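Long-range contacts in D-isomer specific 2-hydroxyacid dehydrogenase family protein (Aeromonas salmonicida subsp. salmonicida, PDB 3HG7), which is probably an NAD-dependent oxidoreductase of the D-isomer specific 2-hydroxyacid dehydrogenase family: residues Leu102-Val107 and Gln153-Thr158; Val197-Leu202 and Ile225-Gly230. The protein carries 1 engineered substitution. One frame throughout, in Å; residues are numbered along the deposited sequence.

Contact 1: residues Leu102-Val107 and Gln153-Thr158; sequences LMSEYV and QHIAHT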
loop_
_atom_site.group_PDB
_atom_site.type_symbol
_atom_site.label_atom_id
_atom_site.label_comp_id
_atom_site.label_asym_id
_atom_site.label_seq_id
_atom_site.Cartn_x
_atom_site.Cartn_y
_atom_site.Cartn_z
ATOM N N LEU A 102 0.145 8.076 6.491
ATOM C CA LEU A 102 -1.103 7.853 5.804
ATOM C C LEU A 102 -1.669 6.509 6.165
ATOM O O LEU A 102 -2.893 6.380 6.363
ATOM C CB LEU A 102 -0.885 7.945 4.277
ATOM C CG LEU A 102 -0.757 9.391 3.821
ATOM C CD1 LEU A 102 -0.238 9.340 2.335
ATOM C CD2 LEU A 102 -2.062 10.161 3.885
ATOM N N MET A 103 -0.797 5.508 6.293
ATOM C CA MET A 103 -1.273 4.205 6.731
ATOM C C MET A 103 -1.739 4.189 8.188
ATOM O O MET A 103 -2.719 3.554 8.466
ATOM C CB MET A 103 -0.276 3.075 6.463
ATOM C CG MET A 103 -0.455 2.525 5.062
ATOM S SD MET A 103 -2.034 1.714 4.733
ATOM C CE MET A 103 -1.459 1.021 3.185
ATOM N N SER A 104 -1.054 4.896 9.092
ATOM C CA SER A 104 -1.577 5.060 10.487
ATOM C C SER A 104 -3.003 5.663 10.519
ATOM O O SER A 104 -3.873 5.210 11.272
ATOM C CB SER A 104 -0.639 5.934 11.297
ATOM O OG SER A 104 0.437 5.154 11.771
ATOM N N GLU A 105 -3.223 6.699 9.712
ATOM C CA GLU A 105 -4.531 7.354 9.610
ATOM C C GLU A 105 -5.624 6.399 9.129
ATOM O O GLU A 105 -6.727 6.388 9.654
ATOM C CB GLU A 105 -4.437 8.562 8.679
ATOM C CG GLU A 105 -3.527 9.692 9.192
ATOM C CD GLU A 105 -3.330 10.779 8.139
ATOM O OE1 GLU A 105 -3.946 10.677 7.048
ATOM O OE2 GLU A 105 -2.577 11.745 8.401
ATOM N N TYR A 106 -5.305 5.606 8.110
ATOM C CA TYR A 106 -6.260 4.665 7.535
ATOM C C TYR A 106 -6.580 3.574 8.540
ATOM O O TYR A 106 -7.760 3.253 8.792
ATOM C CB TYR A 106 -5.655 4.022 6.270
ATOM C CG TYR A 106 -6.502 2.921 5.688
ATOM C CD1 TYR A 106 -7.465 3.207 4.722
ATOM C CD2 TYR A 106 -6.293 1.588 6.068
ATOM C CE1 TYR A 106 -8.228 2.204 4.162
ATOM C CE2 TYR A 106 -7.049 0.568 5.538
ATOM C CZ TYR A 106 -8.014 0.892 4.590
ATOM O OH TYR A 106 -8.770 -0.080 4.044
ATOM N N VAL A 107 -5.534 3.009 9.129
ATOM C CA VAL A 107 -5.705 1.860 9.984
ATOM C C VAL A 107 -6.470 2.310 11.236
ATOM O O VAL A 107 -7.453 1.685 11.591
ATOM C CB VAL A 107 -4.343 1.222 10.375
ATOM C CG1 VAL A 107 -4.501 0.262 11.577
ATOM C CG2 VAL A 107 -3.739 0.464 9.143
ATOM N N GLN A 153 6.474 0.331 11.148
ATOM C CA GLN A 153 6.954 1.176 12.243
ATOM C C GLN A 153 6.017 2.343 12.551
ATOM O O GLN A 153 5.734 2.615 13.711
ATOM C CB GLN A 153 8.360 1.701 11.975
ATOM C CG GLN A 153 9.459 0.676 12.155
ATOM C CD GLN A 153 10.744 1.128 11.497
ATOM O OE1 GLN A 153 11.295 2.181 11.843
ATOM N NE2 GLN A 153 11.218 0.355 10.517
ATOM N N HIS A 154 5.517 3.036 11.532
ATOM C CA HIS A 154 4.649 4.177 11.861
ATOM C C HIS A 154 3.346 3.727 12.552
ATOM O O HIS A 154 2.928 4.321 13.568
ATOM C CB HIS A 154 4.372 5.086 10.663
ATOM C CG HIS A 154 3.986 6.479 11.059
ATOM N ND1 HIS A 154 2.717 6.802 11.495
ATOM C CD2 HIS A 154 4.704 7.628 11.102
ATOM C CE1 HIS A 154 2.670 8.091 11.783
ATOM N NE2 HIS A 154 3.864 8.615 11.559
ATOM N N ILE A 155 2.757 2.645 12.041
ATOM C CA ILE A 155 1.524 2.094 12.623
ATOM C C ILE A 155 1.825 1.632 14.033
ATOM O O ILE A 155 0.953 1.676 14.927
ATOM C CB ILE A 155 0.989 0.902 11.792
ATOM C CG1 ILE A 155 0.615 1.350 10.361
ATOM C CG2 ILE A 155 -0.246 0.283 12.430
ATOM C CD1 ILE A 155 0.535 0.206 9.419
ATOM N N ALA A 156 3.054 1.172 14.241
ATOM C CA ALA A 156 3.517 0.772 15.577
ATOM C C ALA A 156 3.539 1.940 16.564
ATOM O O ALA A 156 2.967 1.839 17.678
ATOM C CB ALA A 156 4.875 0.109 15.480
ATOM N N HIS A 157 4.173 3.048 16.179
ATOM C CA HIS A 157 4.201 4.228 17.058
ATOM C C HIS A 157 2.797 4.726 17.395
ATOM O O HIS A 157 2.539 5.165 18.524
ATOM C CB HIS A 157 5.032 5.356 16.453
ATOM C CG HIS A 157 6.511 5.122 16.547
ATOM N ND1 HIS A 157 7.237 4.519 15.540
ATOM C CD2 HIS A 157 7.389 5.358 17.553
ATOM C CE1 HIS A 157 8.506 4.432 15.905
ATOM N NE2 HIS A 157 8.623 4.932 17.123
ATOM N N THR A 158 1.895 4.677 16.408
ATOM C CA THR A 158 0.507 5.070 16.647
ATOM C C THR A 158 -0.193 4.133 17.625
ATOM O O THR A 158 -0.897 4.601 18.513
ATOM C CB THR A 158 -0.297 5.219 15.341
ATOM O OG1 THR A 158 0.502 5.940 14.397
ATOM C CG2 THR A 158 -1.619 5.975 15.599
#
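Ser-104 carries the polar part of this helix-helix contact, its hydroxyl reaching the 153-158 helix between the side chains of His-154 and Thr-158. OG makes two hydrogen bonds, one of 2.7 Å to OG1 of Thr-158 and one of 2.8 Å to ND1 of His-154. OG meets the imidazole at its edge, in the plane of the ring. With its OG beside the backbone N and anti to the carbonyl carbon (chi1 -82°), Ser-104 meets two residues one helical turn apart. These two bonds fix the rotation of a short, buried side chain and hold the helices close: Ser-104 CA lies 4.8 Å from Ile-155 CA, and the segment axes approach to 8.5 Å.

The apolar part belongs to Ile-155. Its CD1 lies 4.2 Å from CB of Met-103 and 4.3 Å from CG2 of Val-107, so one methyl touches residues one turn apart on the 102-107 helix. The same isoleucine also packs on Leu-143, Ile-145 and Val-199 of the underlying strands, while Phe-108 touches both Ile-155 and Thr-158.

The axes of the two helical segments cross at -52°. Helix 150-161 follows a glycine-rich turn consistent with the GxGxxG pattern of dinucleotide-binding folds, and the contact joins this helix to helix 100-115 on one face of a Rossmann-type parallel sheet.

Contact 2: residues Val197-Leu202 and Ile225-Gly230; sequences VIVSVL and ILFNVG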
loop_
_atom_site.group_PDB
_atom_site.type_symbol
_atom_site.label_atom_id
_atom_site.label_comp_id
_atom_site.label_asym_id
_atom_site.label_seq_id
_atom_site.Cartn_x
_atom_site.Cartn_y
_atom_site.Cartn_z
ATOM N N VAL A 197 -5.994 -6.758 17.131
ATOM C CA VAL A 197 -5.975 -6.136 15.816
ATOM C C VAL A 197 -4.752 -6.706 15.112
ATOM O O VAL A 197 -3.672 -6.809 15.720
ATOM C CB VAL A 197 -5.854 -4.599 15.903
ATOM C CG1 VAL A 197 -5.977 -3.978 14.508
ATOM C CG2 VAL A 197 -6.948 -4.007 16.806
ATOM N N ILE A 198 -4.925 -7.082 13.849
ATOM C CA ILE A 198 -3.838 -7.600 13.024
ATOM C C ILE A 198 -3.712 -6.735 11.782
ATOM O O ILE A 198 -4.714 -6.474 11.099
ATOM C CB ILE A 198 -4.091 -9.057 12.578
ATOM C CG1 ILE A 198 -4.411 -9.959 13.772
ATOM C CG2 ILE A 198 -2.851 -9.618 11.876
ATOM C CD1 ILE A 198 -5.312 -11.116 13.417
ATOM N N VAL A 199 -2.491 -6.277 11.495
ATOM C CA VAL A 199 -2.260 -5.466 10.298
ATOM C C VAL A 199 -1.228 -6.174 9.419
ATOM O O VAL A 199 -0.051 -6.251 9.775
ATOM C CB VAL A 199 -1.839 -3.998 10.634
ATOM C CG1 VAL A 199 -1.591 -3.200 9.357
ATOM C CG2 VAL A 199 -2.959 -3.281 11.388
ATOM N N SER A 200 -1.696 -6.712 8.299
ATOM C CA SER A 200 -0.829 -7.300 7.276
ATOM C C SER A 200 -0.343 -6.274 6.237
ATOM O O SER A 200 -1.130 -5.675 5.498
ATOM C CB SER A 200 -1.544 -8.470 6.596
ATOM O OG SER A 200 -0.648 -9.197 5.771
ATOM N N VAL A 201 0.962 -6.038 6.216
ATOM C CA VAL A 201 1.542 -5.096 5.279
ATOM C C VAL A 201 2.716 -5.795 4.601
ATOM O O VAL A 201 3.818 -5.255 4.553
ATOM C CB VAL A 201 2.108 -3.822 5.952
ATOM C CG1 VAL A 201 1.951 -2.616 5.001
ATOM C CG2 VAL A 201 1.488 -3.545 7.298
ATOM N N LEU A 202 2.489 -7.006 4.106
ATOM C CA LEU A 202 3.609 -7.838 3.657
ATOM C C LEU A 202 3.865 -7.699 2.166
ATOM O O LEU A 202 2.910 -7.599 1.385
ATOM C CB LEU A 202 3.349 -9.306 3.963
ATOM C CG LEU A 202 3.503 -9.815 5.390
ATOM C CD1 LEU A 202 2.874 -11.179 5.434
ATOM C CD2 LEU A 202 4.961 -9.869 5.868
ATOM N N ILE A 225 -9.692 -8.059 14.562
ATOM C CA ILE A 225 -9.938 -7.262 13.373
ATOM C C ILE A 225 -8.673 -7.436 12.569
ATOM O O ILE A 225 -7.581 -7.176 13.063
ATOM C CB ILE A 225 -10.163 -5.771 13.725
ATOM C CG1 ILE A 225 -11.406 -5.644 14.618
ATOM C CG2 ILE A 225 -10.315 -4.924 12.438
ATOM C CD1 ILE A 225 -11.543 -4.324 15.365
ATOM N N LEU A 226 -8.825 -7.878 11.334
ATOM C CA LEU A 226 -7.695 -8.048 10.422
ATOM C C LEU A 226 -7.703 -7.013 9.316
ATOM O O LEU A 226 -8.697 -6.913 8.624
ATOM C CB LEU A 226 -7.764 -9.430 9.770
ATOM C CG LEU A 226 -6.770 -9.719 8.631
ATOM C CD1 LEU A 226 -5.329 -9.641 9.119
ATOM C CD2 LEU A 226 -7.053 -11.076 8.022
ATOM N N PHE A 227 -6.593 -6.283 9.153
ATOM C CA PHE A 227 -6.386 -5.357 8.016
ATOM C C PHE A 227 -5.434 -5.976 7.016
ATOM O O PHE A 227 -4.360 -6.474 7.401
ATOM C CB PHE A 227 -5.709 -4.064 8.466
ATOM C CG PHE A 227 -6.592 -3.144 9.269
ATOM C CD1 PHE A 227 -7.058 -1.971 8.710
ATOM C CD2 PHE A 227 -6.901 -3.429 10.602
ATOM C CE1 PHE A 227 -7.880 -1.100 9.450
ATOM C CE2 PHE A 227 -7.708 -2.580 11.350
ATOM C CZ PHE A 227 -8.185 -1.400 10.775
ATOM N N ASN A 228 -5.776 -5.873 5.734
ATOM C CA ASN A 228 -4.790 -6.157 4.713
ATOM C C ASN A 228 -4.595 -4.971 3.811
ATOM O O ASN A 228 -5.501 -4.599 3.059
ATOM C CB ASN A 228 -5.145 -7.358 3.860
ATOM C CG ASN A 228 -3.972 -7.766 2.926
ATOM O OD1 ASN A 228 -2.820 -7.362 3.136
ATOM N ND2 ASN A 228 -4.273 -8.538 1.905
ATOM N N VAL A 229 -3.410 -4.384 3.907
ATOM C CA VAL A 229 -3.065 -3.224 3.102
ATOM C C VAL A 229 -1.777 -3.459 2.281
ATOM O O VAL A 229 -1.256 -2.526 1.669
ATOM C CB VAL A 229 -2.864 -2.018 4.001
ATOM C CG1 VAL A 229 -4.185 -1.612 4.671
ATOM C CG2 VAL A 229 -1.849 -2.371 5.075
ATOM N N GLY A 230 -1.257 -4.691 2.296
ATOM C CA GLY A 230 -0.084 -5.062 1.492
ATOM C C GLY A 230 -0.453 -5.439 0.066
ATOM O O GLY A 230 -0.526 -4.577 -0.806
#
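Ile-198 and Phe-227 anchor the pairing of two neighbouring parallel strands. Ile-198 N donates to Ile-225 O at 2.8 Å, and Ile-198 O accepts from Phe-227 N at 2.7 Å in a nearly straight bond (175°). Ser-200 continues the alternation, its N bonding to Phe-227 O and its O accepting from Val-229 N at 3.1 Å. Gly-230 N adds a weak bond to the same oxygen.

Side chains fill in around this backbone pairing. On the face bearing Val-197, Val-199 and Phe-227, the phenyl ring spans both valines: CE2 lies 3.9 Å from Val-197 CG1, and CD2 lies 4.0 Å from Val-199 CG2. Ile-198 O sits at the ring edge, in its plane. The other face has Leu-226 CD1 against Ile-198 CG2 at 3.7 Å. Beyond the strands, with CG1 of Val-229 anti to the carbonyl carbon (chi1 -66°), CG2 lies between the backbone N and the carbonyl carbon and meets Val-201 CG1.

Further out, Asn-228 OD1 accepts from Gly-230 N at 3.2 Å in an Asx turn, the donor standing above the carbonyl plane, and its ND2 bonds to Arg-231 O. Strand 142-146 pairs with the far edge of 197-200, and helix 100-115 covers Val-197, Ile-225, Phe-227 and Val-229.

Ser-200 OG and Leu-202 N are buried without a partner in the model. Backbone bonds and hydrocarbon packing join the segments, with no side-chain hydrogen bond between them, while the asparagine side chain fixes the turn at the carboxyl end of its strand.

How the contacts relate
Contact 1 stacks two helices over the sheet to which contact 2 contributes two central strands; their centres lie 11 Å apart. Most of the direct junction is made by the 102-107 helix. Val-107 O packs 3.3 Å from Phe-227 CZ, Met-103 CE 3.4 Å from Val-229 CB, and Val-107 CG1 3.9 Å from Val-199 CG2. Ile-155 of the second helix also rests on Val-199, so both helices bear on strand 197-200. Bound glycerol, probably from the crystallisation liquor, lies about 4 Å from the side chain of Met-103, and glycerol is also about 5 Å from Gly-230; this may mark a pocket near the carboxyl ends of the strands, where Rossmann-type folds bind dinucleotides.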